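Local coordinates for SusD superfamily protein (PDB 3MCX), which probably binds glycans or other nutrients at the outer membrane surface of a gut Bacteroides, as SusD-family lipoproteins do for import through a partner transporter, at the zinc ion site. Residues are numbered along the deposited sequence; one frame, centred on the assembly and turned at random.

The zinc ion site. Residues 315, 319, 330. With ZN (zinc ion), chain B.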
loop_
_atom_site.group_PDB
_atom_site.type_symbol
_atom_site.label_atom_id
_atom_site.label_comp_id
_atom_site.label_asym_id
_atom_site.label_seq_id
_atom_site.Cartn_x
_atom_site.Cartn_y
_atom_site.Cartn_z
ATOM N N GLU A 315 -2.640 21.101 12.402
ATOM C CA GLU A 315 -3.958 21.504 12.772
ATOM C C GLU A 315 -4.671 22.023 11.495
ATOM O O GLU A 315 -4.021 22.445 10.558
ATOM C CB GLU A 315 -3.797 22.643 13.748
ATOM C CG GLU A 315 -5.006 23.004 14.398
ATOM C CD GLU A 315 -4.982 24.285 15.250
ATOM O OE1 GLU A 315 -3.930 24.916 15.679
ATOM O OE2 GLU A 315 -6.152 24.622 15.517
ATOM N N GLU A 319 -9.418 27.826 11.263
ATOM C CA GLU A 319 -9.561 27.856 12.723
ATOM C C GLU A 319 -11.031 27.685 13.082
ATOM O O GLU A 319 -11.903 28.232 12.435
ATOM C CB GLU A 319 -8.948 29.108 13.369
ATOM C CG GLU A 319 -7.399 29.051 13.476
ATOM C CD GLU A 319 -6.865 28.028 14.468
ATOM O OE1 GLU A 319 -7.624 27.618 15.392
ATOM O OE2 GLU A 319 -5.700 27.615 14.267
ATOM N N HIS A 330 -9.087 21.512 17.362
ATOM C CA HIS A 330 -7.760 22.170 17.368
ATOM C C HIS A 330 -6.600 21.115 17.456
ATOM O O HIS A 330 -5.434 21.502 17.697
ATOM C CB HIS A 330 -7.669 23.285 18.410
ATOM C CG HIS A 330 -8.667 24.371 18.173
ATOM N ND1 HIS A 330 -8.455 25.441 17.306
ATOM C CD2 HIS A 330 -9.904 24.540 18.693
ATOM C CE1 HIS A 330 -9.544 26.193 17.299
ATOM N NE2 HIS A 330 -10.422 25.683 18.144
HETATM ZN ZN ZN B . -6.793 26.154 16.540
#
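A zinc site in which glutamate carboxylates and a histidine imidazole bind the ion sits on loop segments of this SusD-family protein: Glu315 directly follows strand 313-314, Glu319 lies four residues on, and His330 comes just after the 3-10 helix 326-328. Glu315 approaches the metal end-on, at the tip of an extended chain whose CG is anti to the backbone N (chi1 -169°). Glu315 OE2, a carboxylate oxygen, binds ZN at 2.0 Å. The other oxygen, Glu315 OE1, stays 3.2 Å from ZN, so the grip is through one oxygen. Glu319 arrives from another side with its chain bent at chi2, which curls the carboxylate back towards the ion. Glu319 OE1 binds ZN at 2.0 Å; Glu319 OE2, 2.9 Å from ZN, is at most a loose further contact. His330 ND1, the ring nitrogen nearer the backbone, meets ZN at 2.0 Å, with CG anti to the carbonyl carbon. OE1 of Glu319 lies at the edge of the imidazole, in its plane. The angles at ZN, 114° between the two glutamate oxygens and 98° between His330 ND1 and Glu319 OE1, suit a roughly tetrahedral shell in which water could complete the set. The carboxylates, presumably ionised, would offset the charge of the cation, and an imidazole nitrogen, presumably unprotonated where it binds, is a borderline donor that zinc favours. The ion is partly occupied and may come from crystallisation; the structure alone does not show a functional role.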